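Local coordinates for pilus assembly protein CpaE (Caulobacter crescentus, PDB 4N0P), which probably binds and hydrolyses ATP during pilus assembly, a function likely residing outside the receiver-like domain that makes up this fragment, at residues Gly57-Ala62 against Leu87-Ser92; Pro32-Leu37 against Met76-Asp81; Tyr65-Pro70 against Ala94-Pro99. One frame throughout, in Å; residues are numbered along the deposited sequence.

Contact 1 (Gly57-Ala62 against Leu87-Ser92)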
loop_
_atom_site.group_PDB
_atom_site.type_symbol
_atom_site.label_atom_id
_atom_site.label_comp_id
_atom_site.label_asym_id
_atom_site.label_seq_id
_atom_site.Cartn_x
_atom_site.Cartn_y
_atom_site.Cartn_z
ATOM N N GLY A 57 1.563 -10.638 -8.053
ATOM C CA GLY A 57 3.012 -10.764 -8.045
ATOM C C GLY A 57 3.722 -10.019 -6.948
ATOM O O GLY A 57 4.958 -10.009 -6.936
ATOM N N GLY A 58 2.948 -9.362 -6.074
ATOM C CA GLY A 58 3.450 -8.629 -4.914
ATOM C C GLY A 58 4.537 -7.606 -5.163
ATOM O O GLY A 58 4.676 -7.095 -6.276
ATOM N N LEU A 59 5.327 -7.309 -4.117
ATOM C CA LEU A 59 6.398 -6.317 -4.181
ATOM C C LEU A 59 7.416 -6.638 -5.299
ATOM O O LEU A 59 7.906 -5.727 -5.974
ATOM C CB LEU A 59 7.083 -6.238 -2.815
ATOM C CG LEU A 59 8.282 -5.314 -2.667
ATOM C CD1 LEU A 59 8.004 -3.905 -3.171
ATOM C CD2 LEU A 59 8.699 -5.256 -1.229
ATOM N N GLU A 60 7.704 -7.936 -5.529
ATOM C CA GLU A 60 8.638 -8.340 -6.596
ATOM C C GLU A 60 8.151 -7.844 -7.965
ATOM O O GLU A 60 8.928 -7.256 -8.710
ATOM C CB GLU A 60 8.793 -9.877 -6.602
ATOM C CG GLU A 60 9.360 -10.445 -5.302
ATOM C CD GLU A 60 8.464 -10.772 -4.105
ATOM O OE1 GLU A 60 7.355 -10.202 -3.947
ATOM O OE2 GLU A 60 8.939 -11.565 -3.263
ATOM N N ALA A 61 6.833 -7.997 -8.249
ATOM C CA ALA A 61 6.265 -7.521 -9.515
ATOM C C ALA A 61 6.237 -6.002 -9.550
ATOM O O ALA A 61 6.372 -5.418 -10.621
ATOM C CB ALA A 61 4.857 -8.047 -9.692
ATOM N N ALA A 62 6.071 -5.365 -8.378
ATOM C CA ALA A 62 6.060 -3.893 -8.305
ATOM C C ALA A 62 7.412 -3.338 -8.745
ATOM O O ALA A 62 7.460 -2.442 -9.581
ATOM C CB ALA A 62 5.731 -3.428 -6.881
ATOM N N LEU A 87 12.614 -5.925 3.094
ATOM C CA LEU A 87 13.462 -4.736 3.191
ATOM C C LEU A 87 14.390 -4.574 1.996
ATOM O O LEU A 87 14.488 -3.466 1.461
ATOM C CB LEU A 87 14.232 -4.738 4.509
ATOM C CG LEU A 87 13.313 -4.596 5.705
ATOM C CD1 LEU A 87 13.988 -5.062 6.984
ATOM C CD2 LEU A 87 12.743 -3.197 5.794
ATOM N N HIS A 88 14.995 -5.670 1.517
ATOM C CA HIS A 88 15.860 -5.610 0.338
ATOM C C HIS A 88 15.077 -5.129 -0.913
ATOM O O HIS A 88 15.542 -4.278 -1.677
ATOM C CB HIS A 88 16.490 -6.992 0.085
ATOM C CG HIS A 88 17.256 -7.071 -1.200
ATOM N ND1 HIS A 88 18.488 -6.447 -1.348
ATOM C CD2 HIS A 88 16.937 -7.692 -2.362
ATOM C CE1 HIS A 88 18.868 -6.693 -2.595
ATOM N NE2 HIS A 88 17.971 -7.443 -3.245
ATOM N N LEU A 89 13.870 -5.659 -1.096
ATOM C CA LEU A 89 13.041 -5.280 -2.236
ATOM C C LEU A 89 12.554 -3.840 -2.113
ATOM O O LEU A 89 12.418 -3.170 -3.133
ATOM C CB LEU A 89 11.867 -6.242 -2.389
ATOM C CG LEU A 89 12.200 -7.656 -2.897
ATOM C CD1 LEU A 89 11.076 -8.605 -2.593
ATOM C CD2 LEU A 89 12.465 -7.660 -4.363
ATOM N N LEU A 90 12.341 -3.343 -0.876
ATOM C CA LEU A 90 11.929 -1.939 -0.679
ATOM C C LEU A 90 13.051 -0.979 -1.089
ATOM O O LEU A 90 12.767 0.086 -1.647
ATOM C CB LEU A 90 11.462 -1.661 0.755
ATOM C CG LEU A 90 10.073 -2.192 1.108
ATOM C CD1 LEU A 90 9.825 -2.075 2.566
ATOM C CD2 LEU A 90 8.968 -1.455 0.364
ATOM N N ASP A 91 14.321 -1.384 -0.873
ATOM C CA ASP A 91 15.494 -0.613 -1.324
ATOM C C ASP A 91 15.463 -0.497 -2.869
ATOM O O ASP A 91 15.631 0.592 -3.419
ATOM C CB ASP A 91 16.805 -1.293 -0.847
ATOM C CG ASP A 91 17.154 -1.206 0.640
ATOM O OD1 ASP A 91 16.672 -0.264 1.317
ATOM O OD2 ASP A 91 17.929 -2.064 1.119
ATOM N N SER A 92 15.163 -1.617 -3.566
ATOM C CA SER A 92 15.044 -1.649 -5.031
ATOM C C SER A 92 13.853 -0.794 -5.506
ATOM O O SER A 92 13.958 -0.087 -6.511
ATOM C CB SER A 92 14.883 -3.083 -5.519
ATOM O OG SER A 92 16.019 -3.868 -5.193
#

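Contact 2 (Pro32-Leu37 against Met76-Asp81)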
loop_
_atom_site.group_PDB
_atom_site.type_symbol
_atom_site.label_atom_id
_atom_site.label_comp_id
_atom_site.label_asym_id
_atom_site.label_seq_id
_atom_site.Cartn_x
_atom_site.Cartn_y
_atom_site.Cartn_z
ATOM N N PRO A 32 -4.525 -13.708 -1.738
ATOM C CA PRO A 32 -5.890 -13.472 -2.247
ATOM C C PRO A 32 -6.775 -12.689 -1.278
ATOM O O PRO A 32 -7.601 -11.892 -1.725
ATOM C CB PRO A 32 -6.446 -14.893 -2.433
ATOM C CG PRO A 32 -5.266 -15.765 -2.552
ATOM C CD PRO A 32 -4.211 -15.154 -1.685
ATOM N N GLU A 33 -6.600 -12.881 0.040
ATOM C CA GLU A 33 -7.389 -12.155 1.048
ATOM C C GLU A 33 -7.083 -10.647 0.998
ATOM O O GLU A 33 -7.983 -9.837 1.212
ATOM C CB GLU A 33 -7.167 -12.702 2.479
ATOM C CG GLU A 33 -5.712 -12.943 2.865
ATOM C CD GLU A 33 -5.244 -14.374 2.702
ATOM O OE1 GLU A 33 -5.307 -14.893 1.565
ATOM O OE2 GLU A 33 -4.787 -14.968 3.706
ATOM N N THR A 34 -5.820 -10.279 0.709
ATOM C CA THR A 34 -5.439 -8.868 0.627
ATOM C C THR A 34 -6.057 -8.246 -0.631
ATOM O O THR A 34 -6.597 -7.148 -0.550
ATOM C CB THR A 34 -3.914 -8.750 0.628
ATOM O OG1 THR A 34 -3.412 -9.377 1.811
ATOM C CG2 THR A 34 -3.426 -7.292 0.509
ATOM N N ALA A 35 -5.982 -8.955 -1.789
ATOM C CA ALA A 35 -6.556 -8.455 -3.046
ATOM C C ALA A 35 -8.047 -8.211 -2.874
ATOM O O ALA A 35 -8.515 -7.145 -3.234
ATOM C CB ALA A 35 -6.303 -9.461 -4.185
ATOM N N ALA A 36 -8.765 -9.152 -2.241
ATOM C CA ALA A 36 -10.216 -9.042 -2.002
ATOM C C ALA A 36 -10.562 -7.853 -1.095
ATOM O O ALA A 36 -11.506 -7.126 -1.378
ATOM C CB ALA A 36 -10.746 -10.333 -1.391
ATOM N N LEU A 37 -9.760 -7.624 -0.050
ATOM C CA LEU A 37 -9.938 -6.525 0.889
ATOM C C LEU A 37 -9.748 -5.182 0.191
ATOM O O LEU A 37 -10.529 -4.275 0.404
ATOM C CB LEU A 37 -8.899 -6.682 2.028
ATOM C CG LEU A 37 -8.655 -5.439 2.864
ATOM C CD1 LEU A 37 -9.663 -5.347 3.977
ATOM C CD2 LEU A 37 -7.220 -5.433 3.372
ATOM N N MET A 76 0.742 0.274 -3.004
ATOM C CA MET A 76 0.502 -0.639 -1.879
ATOM C C MET A 76 1.159 -1.964 -2.223
ATOM O O MET A 76 0.987 -2.455 -3.346
ATOM C CB MET A 76 -1.007 -0.829 -1.627
ATOM C CG MET A 76 -1.713 0.437 -1.227
ATOM S SD MET A 76 -3.471 0.134 -0.831
ATOM C CE MET A 76 -3.338 -0.729 0.660
ATOM N N VAL A 77 2.003 -2.494 -1.329
ATOM C CA VAL A 77 2.747 -3.714 -1.658
ATOM C C VAL A 77 2.655 -4.753 -0.548
ATOM O O VAL A 77 2.484 -4.436 0.628
ATOM C CB VAL A 77 4.228 -3.432 -2.007
ATOM C CG1 VAL A 77 4.359 -2.646 -3.316
ATOM C CG2 VAL A 77 4.945 -2.724 -0.852
ATOM N N GLU A 78 2.886 -6.013 -0.933
ATOM C CA GLU A 78 2.861 -7.129 -0.007
ATOM C C GLU A 78 3.842 -8.179 -0.520
ATOM O O GLU A 78 4.069 -8.266 -1.728
ATOM C CB GLU A 78 1.424 -7.668 0.021
ATOM C CG GLU A 78 1.116 -8.777 0.984
ATOM C CD GLU A 78 -0.293 -9.321 0.867
ATOM O OE1 GLU A 78 -0.789 -9.468 -0.277
ATOM O OE2 GLU A 78 -0.894 -9.620 1.924
ATOM N N THR A 79 4.423 -8.966 0.375
ATOM C CA THR A 79 5.313 -10.064 -0.049
ATOM C C THR A 79 5.000 -11.319 0.775
ATOM O O THR A 79 4.559 -11.192 1.914
ATOM C CB THR A 79 6.800 -9.663 0.054
ATOM O OG1 THR A 79 7.600 -10.764 -0.407
ATOM C CG2 THR A 79 7.221 -9.291 1.476
ATOM N N LEU A 80 5.259 -12.512 0.224
ATOM C CA LEU A 80 5.117 -13.767 0.980
ATOM C C LEU A 80 6.465 -14.225 1.579
ATOM O O LEU A 80 6.509 -15.240 2.275
ATOM C CB LEU A 80 4.623 -14.884 0.035
ATOM C CG LEU A 80 3.270 -14.733 -0.644
ATOM C CD1 LEU A 80 3.221 -15.578 -1.912
ATOM C CD2 LEU A 80 2.168 -15.156 0.275
ATOM N N ASP A 81 7.561 -13.506 1.277
ATOM C CA ASP A 81 8.906 -13.980 1.584
ATOM C C ASP A 81 9.605 -13.544 2.910
ATOM O O ASP A 81 10.731 -13.993 3.146
ATOM C CB ASP A 81 9.827 -13.670 0.397
ATOM C CG ASP A 81 9.467 -14.432 -0.867
ATOM O OD1 ASP A 81 8.940 -15.564 -0.754
ATOM O OD2 ASP A 81 9.748 -13.916 -1.969
#

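Contact 3 (Tyr65-Pro70 against Ala94-Pro99)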
loop_
_atom_site.group_PDB
_atom_site.type_symbol
_atom_site.label_atom_id
_atom_site.label_comp_id
_atom_site.label_asym_id
_atom_site.label_seq_id
_atom_site.Cartn_x
_atom_site.Cartn_y
_atom_site.Cartn_z
ATOM N N TYR A 65 7.645 -3.722 -12.495
ATOM C CA TYR A 65 6.674 -2.819 -13.150
ATOM C C TYR A 65 7.231 -1.395 -13.323
ATOM O O TYR A 65 7.016 -0.774 -14.365
ATOM C CB TYR A 65 5.356 -2.738 -12.316
ATOM C CG TYR A 65 4.171 -2.206 -13.089
ATOM C CD1 TYR A 65 3.876 -0.844 -13.108
ATOM C CD2 TYR A 65 3.296 -3.069 -13.745
ATOM C CE1 TYR A 65 2.812 -0.342 -13.860
ATOM C CE2 TYR A 65 2.214 -2.577 -14.487
ATOM C CZ TYR A 65 1.998 -1.212 -14.569
ATOM O OH TYR A 65 0.929 -0.746 -15.301
ATOM N N TYR A 66 7.862 -0.856 -12.263
ATOM C CA TYR A 66 8.291 0.545 -12.255
ATOM C C TYR A 66 9.678 0.793 -12.849
ATOM O O TYR A 66 10.141 1.931 -12.868
ATOM C CB TYR A 66 8.160 1.141 -10.848
ATOM C CG TYR A 66 6.716 1.133 -10.371
ATOM C CD1 TYR A 66 5.711 1.787 -11.096
ATOM C CD2 TYR A 66 6.354 0.478 -9.197
ATOM C CE1 TYR A 66 4.378 1.783 -10.663
ATOM C CE2 TYR A 66 5.014 0.446 -8.766
ATOM C CZ TYR A 66 4.038 1.102 -9.504
ATOM O OH TYR A 66 2.735 1.098 -9.077
ATOM N N GLN A 67 10.308 -0.258 -13.414
ATOM C CA GLN A 67 11.576 -0.066 -14.121
ATOM C C GLN A 67 11.315 0.785 -15.352
ATOM O O GLN A 67 12.109 1.672 -15.662
ATOM C CB GLN A 67 12.200 -1.414 -14.532
ATOM C CG GLN A 67 12.635 -2.291 -13.354
ATOM C CD GLN A 67 13.594 -1.612 -12.414
ATOM O OE1 GLN A 67 14.581 -0.984 -12.833
ATOM N NE2 GLN A 67 13.304 -1.699 -11.116
ATOM N N ASN A 68 10.156 0.546 -15.998
ATOM C CA ASN A 68 9.705 1.213 -17.215
ATOM C C ASN A 68 8.479 2.162 -17.044
ATOM O O ASN A 68 8.342 3.077 -17.861
ATOM C CB ASN A 68 9.399 0.178 -18.282
ATOM C CG ASN A 68 8.509 -0.954 -17.829
ATOM O OD1 ASN A 68 7.291 -0.804 -17.729
ATOM N ND2 ASN A 68 9.097 -2.124 -17.587
ATOM N N GLN A 69 7.603 1.966 -16.029
ATOM C CA GLN A 69 6.459 2.865 -15.829
ATOM C C GLN A 69 6.687 3.823 -14.634
ATOM O O GLN A 69 7.321 3.432 -13.646
ATOM C CB GLN A 69 5.135 2.100 -15.599
ATOM C CG GLN A 69 4.465 1.508 -16.835
ATOM C CD GLN A 69 3.962 2.522 -17.834
ATOM O OE1 GLN A 69 4.608 2.788 -18.844
ATOM N NE2 GLN A 69 2.792 3.077 -17.599
ATOM N N PRO A 70 6.148 5.056 -14.680
ATOM C CA PRO A 70 6.272 5.939 -13.498
ATOM C C PRO A 70 5.351 5.486 -12.358
ATOM O O PRO A 70 4.351 4.783 -12.602
ATOM C CB PRO A 70 5.847 7.304 -14.026
ATOM C CG PRO A 70 4.842 6.990 -15.120
ATOM C CD PRO A 70 5.362 5.696 -15.760
ATOM N N ALA A 94 12.540 1.829 -3.896
ATOM C CA ALA A 94 12.877 3.246 -3.631
ATOM C C ALA A 94 13.662 3.857 -4.779
ATOM O O ALA A 94 13.480 5.034 -5.068
ATOM C CB ALA A 94 13.661 3.378 -2.331
ATOM N N GLN A 95 14.473 3.048 -5.484
ATOM C CA GLN A 95 15.278 3.525 -6.616
ATOM C C GLN A 95 14.424 3.926 -7.826
ATOM O O GLN A 95 14.893 4.701 -8.651
ATOM C CB GLN A 95 16.287 2.451 -7.052
ATOM C CG GLN A 95 17.363 2.145 -6.010
ATOM C CD GLN A 95 18.384 1.196 -6.568
ATOM O OE1 GLN A 95 18.074 0.060 -6.942
ATOM N NE2 GLN A 95 19.617 1.669 -6.712
ATOM N N VAL A 96 13.191 3.406 -7.942
ATOM C CA VAL A 96 12.323 3.689 -9.093
ATOM C C VAL A 96 11.048 4.457 -8.657
ATOM O O VAL A 96 10.073 4.509 -9.413
ATOM C CB VAL A 96 11.970 2.392 -9.898
ATOM C CG1 VAL A 96 13.184 1.892 -10.684
ATOM C CG2 VAL A 96 11.417 1.286 -8.986
ATOM N N CYS A 97 11.081 5.051 -7.458
ATOM C CA CYS A 97 9.939 5.804 -6.953
ATOM C C CYS A 97 10.078 7.253 -7.264
ATOM O O CYS A 97 11.117 7.882 -7.027
ATOM C CB CYS A 97 9.739 5.582 -5.466
ATOM S SG CYS A 97 8.691 4.162 -5.091
ATOM N N ASP A 98 9.022 7.789 -7.804
ATOM C CA ASP A 98 8.997 9.167 -8.189
ATOM C C ASP A 98 8.741 10.003 -6.904
ATOM O O ASP A 98 8.109 9.473 -5.978
ATOM C CB ASP A 98 7.958 9.299 -9.302
ATOM C CG ASP A 98 8.285 8.353 -10.494
ATOM O OD1 ASP A 98 9.333 7.648 -10.440
ATOM O OD2 ASP A 98 7.529 8.354 -11.483
ATOM N N PRO A 99 9.057 11.321 -7.001
ATOM C CA PRO A 99 8.643 12.255 -5.957
ATOM C C PRO A 99 7.131 12.305 -5.937
ATOM O O PRO A 99 6.474 12.167 -6.990
ATOM C CB PRO A 99 9.236 13.597 -6.413
ATOM C CG PRO A 99 10.234 13.257 -7.449
ATOM C CD PRO A 99 9.713 12.038 -8.114
#

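Contact 1 (Gly57-Ala62 against Leu87-Ser92)
With chi1 at 177°, L59 swings CG away from its own backbone N and extends its branch toward helix 83-94, whereas E60 folds back at chi2 (85°) and brings its chain across L89 at a slant. CD2 of L59 meets both leucines of the facing helix, 3.5 Å from CB of L89 and 4.1 Å from CG of L90. L59 and L89 slide past each other in opposite senses, and L90 meets the L59 branch at about a right angle. On the other flank, CD1 of L89 rests 3.7 Å from CG of E60, and the aliphatic part of the partly exposed glutamate adds to the apolar contact. CD and OE2 of E60 lie against the same methyl, and OE2 also makes a weak hydrogen bond with T79 OG1. L59 also touches V77 of the sheet and L86 and L93 of helix 83-94, while A61 and A62 rest on F28 of strand 24-28. The short helical segments run nearly parallel, their axes 9.7 Å apart and 20° off. Two neighbouring helices packed on one face of a parallel sheet, with strand 74-77 between them in sequence, are characteristic of the alternating beta-alpha receiver fold.

Contact 2 (Pro32-Leu37 against Met76-Asp81)
A single buried hydrogen bond between side chains makes this contact, joining the first turn of helix 32-42 to E78, at the carboxyl-terminal end of strand 74-77. T34 OG1 donates to OE2 of E78 across a short 2.5 Å. It meets the syn side of the carboxylate, though 28° out of its plane. E78 gets there by stretching out: CG is anti to the backbone N (chi1 -176°), and the chain stays extended beyond it, so that the two side chains come from opposite directions. The threonine carbons follow the hydroxyl in, with CB 3.3 Å and CG2 3.5 Å from OE1 of E78. That second oxygen is held from elsewhere, by the backbone N of A30 and of R31, while OG1 of T34 is also hydrogen-bonded to NE2 of Q129. Both carboxylate oxygens and the hydroxyl are therefore gripped, which should fix the rotation of the glutamate head, and V106 packs against both side chains. An acidic residue at the end of the central strand, ringed by the loops that follow neighbouring strands, probably corresponds in position to the phosphoacceptor region of receiver domains, although here the carboxylate is tied up by protein groups.

Contact 3 (Tyr65-Pro70 against Ala94-Pro99)
Two irregular segments run side by side here, the chain leaving helix 58-65 and the type I turn A94-C97 that ends helix 83-94, with CA of Y66 6.0 Å from CA of V96 and CA of P70 6.8 Å from CA of D98. V96 is the centrepiece. Its chi1 of -72° sets CG1 beside its own backbone N and tucks CG2 between that N and the carbonyl carbon, so the two methyls fork over the opposing chain. CG2 lies 3.8 Å from CB of Y66, and CB of V96 comes to 3.5 Å from the carbonyl O of the same tyrosine. The other prong, CG1, faces the amide of Q67, whose NE2 is 3.6 Å away. Although Q67 starts out directed away from V96, with CG beside the backbone N (chi1 -66°), a bend at chi2 (-56°) brings the amide back across the valine at about a right angle. The amide does not depend on that apolar neighbour, since NE2 donates to the carbonyl O of V63, one turn back. Of the Y66 side chain, CB is the atom that meets V96; the ring leads away, its hydroxyl hydrogen-bonded to ND1 of H26, and Q69 O lies in plane at the ring edge. At the far end, CB of P70 sits 3.2 Å from OD2 of D98, and T71 OG1 takes a hydrogen bond from the backbone N of D98. Chemically, then, the polar partners are V63 in helix 58-65 for Q67, H26 on strand 24-28 for Y66, and T71 across the contact for the D98 backbone. Between the two segments themselves the touching is van der Waals, and the bond to T71 supplies a polar link between the same loops.

Contacts 1 and 2 are built around the same strand end: their centres lie 13 Å apart, and the backbone N of L59 is 2.9 Å from O of E78, a probable hydrogen bond that ties the start of helix 58-65 to the acidic residue of contact 2. OE2 of E60 and OD2 of D81 approach to 2.8 Å, which may mean that a proton is shared. Contact 3 continues the pairing of contact 1 to the far ends of the same two helices, with centres 11 Å apart. It lies about 20 Å, centre to centre, from contact 2, remote from the region that probably corresponds to the phosphorylation site of receiver domains.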